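Local coordinates for anthranilate-CoA ligase (Stigmatella aurantiaca, PDB 4WV3), which belongs to the ANL superfamily of AMP-binding enzymes, in which a large N-terminal domain is followed by a smaller C-terminal domain, at residues K26-T31 with M36-V41; E44-G49 with I80-A85; G269-L274 with A438-A443. All coordinates share one frame; numbering follows the deposited sequence.

Interaction 1. Residues K26-T31 with M36-V41; sequences KTALFT and MTFRQV
Ala-28 sets its methyl group squarely over the ring of Phe-38, CB lying 3.5 Å from the ring centroid and 1° off the ring normal, so that it stands nearly equidistant from all six ring carbons in a CH-pi contact. Phe-38 reaches this place from the first turn of a helix because its CG stands anti to the carbonyl carbon (chi1 -75°), which brings the ring toward strand 27-30. Alongside the ring runs the extended chain of Lys-26, with its CD 4.1 Å from CE2 of Phe-38; its ammonium group travels on to Gly-235 O and a salt bridge with Glu-208.

The backbone of the pair is a worked example of a classic beta bulge. In this antiparallel hairpin, Ala-28 and Leu-29 both face Met-36, whose carbonyl O takes a bond from Ala-28 N at 2.6 Å and a second, weak one from Leu-29 N. Met-36 N returns a bond to Leu-29 O (3.3 Å). Beyond the bulge, Phe-38 N donates to Lys-26 O at 3.2 Å, tying the helix start to the strand. Thr-37 and Gln-40 close that start with a capping box, each backbone N bonding to the other's side-chain oxygen.

Next to the bulge, Leu-29 and Met-36 share one face of the hairpin and lie side by side with CD1 of the leucine 3.8 Å from CG of the methionine, while CD2 of Leu-29 meets CG2 of Val-41 at 3.8 Å. Helix 71-83 backs this apolar group through Ala-71 and Val-74, Trp-232 meets the Phe-38 ring with planes at about 60°, and strand 237-239 continues the sheet beside strand 27-30.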
loop_
_atom_site.group_PDB
_atom_site.type_symbol
_atom_site.label_atom_id
_atom_site.label_comp_id
_atom_site.label_asym_id
_atom_site.label_seq_id
_atom_site.Cartn_x
_atom_site.Cartn_y
_atom_site.Cartn_z
ATOM N N LYS A 26 -17.417 -10.936 -19.271
ATOM C CA LYS A 26 -15.976 -10.713 -19.286
ATOM C C LYS A 26 -15.367 -11.156 -17.962
ATOM O O LYS A 26 -15.888 -10.829 -16.896
ATOM C CB LYS A 26 -15.641 -9.242 -19.542
ATOM C CG LYS A 26 -14.151 -8.947 -19.443
ATOM C CD LYS A 26 -13.825 -7.486 -19.695
ATOM C CE LYS A 26 -12.326 -7.243 -19.573
ATOM N NZ LYS A 26 -11.950 -5.830 -19.849
ATOM N N THR A 27 -14.269 -11.903 -18.032
ATOM C CA THR A 27 -13.580 -12.355 -16.830
ATOM C C THR A 27 -13.037 -11.162 -16.050
ATOM O O THR A 27 -12.233 -10.386 -16.565
ATOM C CB THR A 27 -12.425 -13.314 -17.162
ATOM O OG1 THR A 27 -12.887 -14.329 -18.063
ATOM C CG2 THR A 27 -11.896 -13.966 -15.891
ATOM N N ALA A 28 -13.485 -11.022 -14.804
ATOM C CA ALA A 28 -13.126 -9.870 -13.985
ATOM C C ALA A 28 -11.855 -10.095 -13.167
ATOM O O ALA A 28 -10.966 -9.243 -13.144
ATOM C CB ALA A 28 -14.283 -9.486 -13.076
ATOM N N LEU A 29 -11.771 -11.238 -12.493
ATOM C CA LEU A 29 -10.600 -11.545 -11.677
ATOM C C LEU A 29 -9.924 -12.859 -12.069
ATOM O O LEU A 29 -10.589 -13.848 -12.379
ATOM C CB LEU A 29 -10.952 -11.529 -10.182
ATOM C CG LEU A 29 -12.103 -12.396 -9.664
ATOM C CD1 LEU A 29 -11.636 -13.804 -9.318
ATOM C CD2 LEU A 29 -12.759 -11.739 -8.457
ATOM N N PHE A 30 -8.595 -12.852 -12.052
ATOM C CA PHE A 30 -7.812 -14.044 -12.351
ATOM C C PHE A 30 -7.024 -14.509 -11.129
ATOM O O PHE A 30 -6.189 -13.774 -10.601
ATOM C CB PHE A 30 -6.849 -13.778 -13.510
ATOM C CG PHE A 30 -7.525 -13.616 -14.841
ATOM C CD1 PHE A 30 -7.924 -12.366 -15.285
ATOM C CD2 PHE A 30 -7.753 -14.715 -15.654
ATOM C CE1 PHE A 30 -8.542 -12.216 -16.511
ATOM C CE2 PHE A 30 -8.371 -14.571 -16.882
ATOM C CZ PHE A 30 -8.764 -13.319 -17.312
ATOM N N THR A 31 -7.303 -15.728 -10.681
ATOM C CA THR A 31 -6.548 -16.348 -9.596
ATOM C C THR A 31 -6.112 -17.741 -10.042
ATOM O O THR A 31 -6.745 -18.332 -10.916
ATOM C CB THR A 31 -7.386 -16.456 -8.300
ATOM O OG1 THR A 31 -8.469 -17.374 -8.496
ATOM C CG2 THR A 31 -7.939 -15.098 -7.897
ATOM N N MET A 36 -13.373 -15.609 -12.421
ATOM C CA MET A 36 -14.759 -15.168 -12.335
ATOM C C MET A 36 -15.069 -14.041 -13.314
ATOM O O MET A 36 -14.216 -13.202 -13.605
ATOM C CB MET A 36 -15.096 -14.722 -10.910
ATOM C CG MET A 36 -14.827 -15.772 -9.847
ATOM S SD MET A 36 -15.461 -15.293 -8.228
ATOM C CE MET A 36 -17.225 -15.343 -8.530
ATOM N N THR A 37 -16.297 -14.035 -13.819
ATOM C CA THR A 37 -16.779 -12.935 -14.640
ATOM C C THR A 37 -17.410 -11.888 -13.733
ATOM O O THR A 37 -17.623 -12.140 -12.548
ATOM C CB THR A 37 -17.823 -13.410 -15.664
ATOM O OG1 THR A 37 -19.008 -13.839 -14.980
ATOM C CG2 THR A 37 -17.274 -14.563 -16.492
ATOM N N PHE A 38 -17.705 -10.716 -14.285
ATOM C CA PHE A 38 -18.332 -9.650 -13.511
ATOM C C PHE A 38 -19.695 -10.073 -12.968
ATOM O O PHE A 38 -20.083 -9.681 -11.867
ATOM C CB PHE A 38 -18.467 -8.375 -14.347
ATOM C CG PHE A 38 -17.175 -7.631 -14.535
ATOM C CD1 PHE A 38 -16.732 -6.735 -13.576
ATOM C CD2 PHE A 38 -16.408 -7.821 -15.673
ATOM C CE1 PHE A 38 -15.545 -6.046 -13.746
ATOM C CE2 PHE A 38 -15.220 -7.134 -15.849
ATOM C CZ PHE A 38 -14.788 -6.245 -14.884
ATOM N N ARG A 39 -20.417 -10.877 -13.743
ATOM C CA ARG A 39 -21.720 -11.379 -13.320
ATOM C C ARG A 39 -21.576 -12.351 -12.154
ATOM O O ARG A 39 -22.339 -12.295 -11.190
ATOM C CB ARG A 39 -22.442 -12.059 -14.488
ATOM C CG ARG A 39 -23.785 -12.671 -14.119
ATOM C CD ARG A 39 -24.718 -11.631 -13.521
ATOM N NE ARG A 39 -25.064 -10.586 -14.479
ATOM C CZ ARG A 39 -25.669 -9.449 -14.155
ATOM N NH1 ARG A 39 -25.990 -9.203 -12.891
ATOM N NH2 ARG A 39 -25.949 -8.552 -15.092
ATOM N N GLN A 40 -20.589 -13.237 -12.249
ATOM C CA GLN A 40 -20.338 -14.229 -11.210
ATOM C C GLN A 40 -19.894 -13.579 -9.905
ATOM O O GLN A 40 -20.295 -14.007 -8.822
ATOM C CB GLN A 40 -19.295 -15.244 -11.679
ATOM C CG GLN A 40 -19.788 -16.145 -12.799
ATOM C CD GLN A 40 -18.686 -16.990 -13.402
ATOM O OE1 GLN A 40 -17.514 -16.615 -13.377
ATOM N NE2 GLN A 40 -19.058 -18.142 -13.945
ATOM N N VAL A 41 -19.064 -12.546 -10.013
ATOM C CA VAL A 41 -18.625 -11.792 -8.846
ATOM C C VAL A 41 -19.814 -11.093 -8.197
ATOM O O VAL A 41 -19.961 -11.104 -6.975
ATOM C CB VAL A 41 -17.555 -10.745 -9.216
ATOM C CG1 VAL A 41 -17.253 -9.846 -8.028
ATOM C CG2 VAL A 41 -16.290 -11.430 -9.701
#

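Interaction 2. Residues E44-G49 with I80-A85; sequences EANQVG and IVKLGA
Gly-49 on helix 38-54 and Leu-83 at the end of helix 71-83 bring their CA atoms to 5.6 Å, a close helix-to-helix approach made where one partner has no side chain. The second helix finishes in a Schellman motif: Gly-84 takes a positive phi of 91°, its N bonds back to Val-81 O at 3.0 Å, and Ala-85 N makes a weak bond to Ile-80 O. The turn releases the chain into strand 86-89, which lies beside and parallel to strand 62-66, so helix 71-83 forms the connection of a beta-alpha-beta crossover and helix 38-54 packs against it.

Leu-83 supplies the van der Waals part of the contact. Both its methyl groups rest against the carbonyl oxygen of Gly-49, CD2 at 3.4 Å and CD1 at 3.6 Å from that O, and the leucine also packs on Leu-52 and Lys-53 in the next turn of the same helix. Ile-80, pointing away from helix 38-54 at its CB, still touches Leu-52 and packs on Val-63 of the sheet.

The polar part is made about one turn earlier on helix 38-54, at Asn-46. Lys-82 sends its fully extended chain out with CG anti to the backbone N (chi1 -176°), crossing the Asn-46 side chain so that CD and CE pass close to the amide oxygen and NZ, at the end of the straight chain, comes closest. NZ also forms a salt bridge with Glu-17, which probably offsets its charge in this buried place, and a weak bond to Leu-159 O. Asn-46 is fixed in rotation from its other end, where ND2 donates to Thr-157 O. Lys-82 NZ thus reaches Asn-46 OD1 at 2.6 Å, tilted 33° from the carbonyl plane.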
loop_
_atom_site.group_PDB
_atom_site.type_symbol
_atom_site.label_atom_id
_atom_site.label_comp_id
_atom_site.label_asym_id
_atom_site.label_seq_id
_atom_site.Cartn_x
_atom_site.Cartn_y
_atom_site.Cartn_z
ATOM N N GLU A 44 -22.136 -13.741 -6.447
ATOM C CA GLU A 44 -21.563 -14.258 -5.212
ATOM C C GLU A 44 -21.560 -13.190 -4.123
ATOM O O GLU A 44 -21.772 -13.488 -2.948
ATOM C CB GLU A 44 -20.149 -14.790 -5.457
ATOM C CG GLU A 44 -19.523 -15.470 -4.250
ATOM C CD GLU A 44 -18.365 -16.374 -4.627
ATOM O OE1 GLU A 44 -18.537 -17.209 -5.539
ATOM O OE2 GLU A 44 -17.283 -16.248 -4.013
ATOM N N ALA A 45 -21.327 -11.943 -4.523
ATOM C CA ALA A 45 -21.338 -10.825 -3.588
ATOM C C ALA A 45 -22.737 -10.611 -3.019
ATOM O O ALA A 45 -22.896 -10.311 -1.835
ATOM C CB ALA A 45 -20.838 -9.559 -4.264
ATOM N N ASN A 46 -23.747 -10.767 -3.868
ATOM C CA ASN A 46 -25.132 -10.644 -3.432
ATOM C C ASN A 46 -25.522 -11.769 -2.482
ATOM O O ASN A 46 -26.352 -11.585 -1.592
ATOM C CB ASN A 46 -26.078 -10.608 -4.633
ATOM C CG ASN A 46 -25.922 -9.348 -5.459
ATOM O OD1 ASN A 46 -25.439 -8.328 -4.966
ATOM N ND2 ASN A 46 -26.333 -9.409 -6.720
ATOM N N GLN A 47 -24.911 -12.934 -2.675
ATOM C CA GLN A 47 -25.114 -14.060 -1.774
ATOM C C GLN A 47 -24.457 -13.780 -0.429
ATOM O O GLN A 47 -25.013 -14.104 0.621
ATOM C CB GLN A 47 -24.552 -15.346 -2.381
ATOM C CG GLN A 47 -25.358 -15.877 -3.554
ATOM C CD GLN A 47 -24.808 -17.181 -4.094
ATOM O OE1 GLN A 47 -23.600 -17.328 -4.283
ATOM N NE2 GLN A 47 -25.694 -18.139 -4.338
ATOM N N VAL A 48 -23.273 -13.176 -0.471
ATOM C CA VAL A 48 -22.561 -12.789 0.740
ATOM C C VAL A 48 -23.363 -11.754 1.521
ATOM O O VAL A 48 -23.535 -11.876 2.735
ATOM C CB VAL A 48 -21.161 -12.227 0.419
ATOM C CG1 VAL A 48 -20.552 -11.558 1.643
ATOM C CG2 VAL A 48 -20.254 -13.331 -0.099
ATOM N N GLY A 49 -23.860 -10.742 0.815
ATOM C CA GLY A 49 -24.678 -9.709 1.422
ATOM C C GLY A 49 -25.924 -10.272 2.080
ATOM O O GLY A 49 -26.268 -9.895 3.201
ATOM N N ILE A 80 -20.110 -6.999 1.625
ATOM C CA ILE A 80 -20.194 -6.169 2.821
ATOM C C ILE A 80 -20.571 -4.730 2.475
ATOM O O ILE A 80 -21.455 -4.141 3.100
ATOM C CB ILE A 80 -18.853 -6.158 3.581
ATOM C CG1 ILE A 80 -18.514 -7.559 4.093
ATOM C CG2 ILE A 80 -18.900 -5.176 4.739
ATOM C CD1 ILE A 80 -17.052 -7.736 4.439
ATOM N N VAL A 81 -19.896 -4.174 1.475
ATOM C CA VAL A 81 -20.109 -2.786 1.069
ATOM C C VAL A 81 -21.531 -2.539 0.564
ATOM O O VAL A 81 -22.165 -1.548 0.931
ATOM C CB VAL A 81 -19.088 -2.355 -0.006
ATOM C CG1 VAL A 81 -19.458 -1.003 -0.594
ATOM C CG2 VAL A 81 -17.684 -2.321 0.582
ATOM N N LYS A 82 -22.031 -3.449 -0.267
ATOM C CA LYS A 82 -23.373 -3.323 -0.826
ATOM C C LYS A 82 -24.439 -3.342 0.263
ATOM O O LYS A 82 -25.491 -2.715 0.133
ATOM C CB LYS A 82 -23.640 -4.441 -1.835
ATOM C CG LYS A 82 -24.985 -4.334 -2.533
ATOM C CD LYS A 82 -25.081 -5.295 -3.701
ATOM C CE LYS A 82 -26.409 -5.146 -4.418
ATOM N NZ LYS A 82 -26.470 -5.985 -5.645
ATOM N N LEU A 83 -24.154 -4.060 1.343
ATOM C CA LEU A 83 -25.095 -4.191 2.447
ATOM C C LEU A 83 -25.125 -2.926 3.299
ATOM O O LEU A 83 -26.032 -2.730 4.108
ATOM C CB LEU A 83 -24.725 -5.398 3.309
ATOM C CG LEU A 83 -25.844 -5.960 4.181
ATOM C CD1 LEU A 83 -27.026 -6.343 3.308
ATOM C CD2 LEU A 83 -25.351 -7.152 4.983
ATOM N N GLY A 84 -24.129 -2.067 3.108
ATOM C CA GLY A 84 -24.011 -0.850 3.890
ATOM C C GLY A 84 -23.167 -1.074 5.129
ATOM O O GLY A 84 -23.005 -0.177 5.957
ATOM N N ALA A 85 -22.633 -2.284 5.255
ATOM C CA ALA A 85 -21.762 -2.626 6.372
ATOM C C ALA A 85 -20.337 -2.168 6.085
ATOM O O ALA A 85 -19.997 -1.850 4.946
ATOM C CB ALA A 85 -21.804 -4.121 6.639
#

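Interaction 3. Residues G269-L274 with A438-A443; sequences GYAAAL and AVQECA
The side-chain amide of Gln-440 meets Ala-272 with its nitrogen end: NE2 comes to 3.5 Å from CA and 3.9 Å from CB of the alanine, with CA standing obliquely to the amide plane and the methyl group lying beyond the nitrogen. The chain gets there fully extended, with CG anti to the backbone N (chi1 180°), which carries the amide across to helix 267-274. A second flat group, the peptide carbonyl of Gln-440, brings its oxygen to Ala-271, whose CB sits 3.4 Å from O. Just before Ala-271, the Tyr-270 ring leaves another side of the helix, meeting Trp-305 edge-to-face and bonding through OH to Val-291 O.

Gln-440 lies at a corner in its chain, where it and Glu-441 both pair with Ile-461 as a classic beta bulge in the small sheet of the C-terminal domain. Helix 267-274 belongs to the large AMP-binding part and the strand to the C-terminal domain, so the contact joins the two. Glu-441 adds polar links, OE1 to Thr-268 OG1 just before the helical segment and OE2 in a salt bridge to Lys-501.

Between the two segments themselves no hydrogen bond forms. Small alanine surfaces rest against one amide and one carbonyl, burying just 134 Å², a light van der Waals contact consistent with a family in which the C-terminal domain changes its orientation relative to the larger one.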
loop_
_atom_site.group_PDB
_atom_site.type_symbol
_atom_site.label_atom_id
_atom_site.label_comp_id
_atom_site.label_asym_id
_atom_site.label_seq_id
_atom_site.Cartn_x
_atom_site.Cartn_y
_atom_site.Cartn_z
ATOM N N GLY A 269 10.423 -4.772 -3.800
ATOM C CA GLY A 269 9.980 -5.872 -4.637
ATOM C C GLY A 269 10.639 -5.831 -6.000
ATOM O O GLY A 269 11.008 -6.867 -6.553
ATOM N N TYR A 270 10.784 -4.626 -6.545
ATOM C CA TYR A 270 11.465 -4.443 -7.821
ATOM C C TYR A 270 12.939 -4.821 -7.710
ATOM O O TYR A 270 13.517 -5.384 -8.639
ATOM C CB TYR A 270 11.330 -2.999 -8.308
ATOM C CG TYR A 270 9.963 -2.650 -8.854
ATOM C CD1 TYR A 270 9.536 -3.149 -10.080
ATOM C CD2 TYR A 270 9.107 -1.810 -8.155
ATOM C CE1 TYR A 270 8.290 -2.829 -10.587
ATOM C CE2 TYR A 270 7.858 -1.484 -8.655
ATOM C CZ TYR A 270 7.455 -1.996 -9.871
ATOM O OH TYR A 270 6.213 -1.674 -10.371
ATOM N N ALA A 271 13.539 -4.508 -6.566
ATOM C CA ALA A 271 14.944 -4.822 -6.325
ATOM C C ALA A 271 15.156 -6.324 -6.170
ATOM O O ALA A 271 16.143 -6.874 -6.659
ATOM C CB ALA A 271 15.449 -4.084 -5.095
ATOM N N ALA A 272 14.223 -6.980 -5.487
ATOM C CA ALA A 272 14.287 -8.424 -5.288
ATOM C C ALA A 272 14.152 -9.171 -6.612
ATOM O O ALA A 272 14.789 -10.204 -6.820
ATOM C CB ALA A 272 13.211 -8.873 -4.312
ATOM N N ALA A 273 13.318 -8.645 -7.503
ATOM C CA ALA A 273 13.101 -9.261 -8.806
ATOM C C ALA A 273 14.341 -9.135 -9.686
ATOM O O ALA A 273 14.742 -10.093 -10.348
ATOM C CB ALA A 273 11.894 -8.641 -9.493
ATOM N N LEU A 274 14.945 -7.951 -9.685
ATOM C CA LEU A 274 16.143 -7.699 -10.480
ATOM C C LEU A 274 17.365 -8.411 -9.906
ATOM O O LEU A 274 18.365 -8.598 -10.601
ATOM C CB LEU A 274 16.408 -6.197 -10.592
ATOM C CG LEU A 274 15.377 -5.394 -11.388
ATOM C CD1 LEU A 274 15.655 -3.905 -11.278
ATOM C CD2 LEU A 274 15.361 -5.833 -12.845
ATOM N N ALA A 438 26.405 -3.953 -6.239
ATOM C CA ALA A 438 26.451 -5.049 -5.276
ATOM C C ALA A 438 25.356 -4.920 -4.221
ATOM O O ALA A 438 25.059 -5.874 -3.501
ATOM C CB ALA A 438 27.819 -5.119 -4.617
ATOM N N VAL A 439 24.759 -3.737 -4.138
ATOM C CA VAL A 439 23.715 -3.468 -3.156
ATOM C C VAL A 439 22.327 -3.760 -3.715
ATOM O O VAL A 439 21.929 -3.198 -4.735
ATOM C CB VAL A 439 23.758 -2.002 -2.688
ATOM C CG1 VAL A 439 22.643 -1.730 -1.688
ATOM C CG2 VAL A 439 25.116 -1.677 -2.091
ATOM N N GLN A 440 21.592 -4.641 -3.042
ATOM C CA GLN A 440 20.223 -4.949 -3.435
ATOM C C GLN A 440 19.267 -3.897 -2.880
ATOM O O GLN A 440 18.428 -3.360 -3.604
ATOM C CB GLN A 440 19.826 -6.344 -2.950
ATOM C CG GLN A 440 18.406 -6.745 -3.314
ATOM C CD GLN A 440 18.123 -8.205 -3.024
ATOM O OE1 GLN A 440 19.043 -9.003 -2.842
ATOM N NE2 GLN A 440 16.845 -8.562 -2.976
ATOM N N GLU A 441 19.407 -3.612 -1.588
ATOM C CA GLU A 441 18.649 -2.552 -0.930
ATOM C C GLU A 441 19.343 -2.170 0.372
ATOM O O GLU A 441 20.244 -2.874 0.827
ATOM C CB GLU A 441 17.210 -2.992 -0.657
ATOM C CG GLU A 441 17.095 -4.225 0.219
ATOM C CD GLU A 441 15.657 -4.574 0.543
ATOM O OE1 GLU A 441 14.776 -3.709 0.352
ATOM O OE2 GLU A 441 15.407 -5.716 0.985
ATOM N N CYS A 442 18.926 -1.059 0.972
ATOM C CA CYS A 442 19.563 -0.590 2.198
ATOM C C CYS A 442 18.680 0.352 3.009
ATOM O O CYS A 442 17.574 0.703 2.597
ATOM C CB CYS A 442 20.891 0.099 1.879
ATOM S SG CYS A 442 20.726 1.635 0.946
ATOM N N ALA A 443 19.187 0.757 4.170
ATOM C CA ALA A 443 18.472 1.665 5.057
ATOM C C ALA A 443 19.457 2.508 5.858
ATOM O O ALA A 443 20.478 2.005 6.328
ATOM C CB ALA A 443 17.558 0.886 5.988
#

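Overall arrangement
Along the chain the three contacts come in series. Interactions 1 and 2 are neighbours, their centres 16 Å apart, and share helix 38-54: the hairpin 27-30/35-37 leads into its first turn, and the middle of the same helix then meets helix 71-83. They touch where Met-36 CE packs 3.8 Å from Glu-44 OE1, which puts the hairpin at the edge of the nine-stranded mixed sheet in direct contact with the helix pair. Interaction 3 stands apart, its centre 34 Å from that of interaction 1 and 41 Å from that of interaction 2. The first two lie within the large N-terminal region, whereas the third joins it to the C-terminal domain.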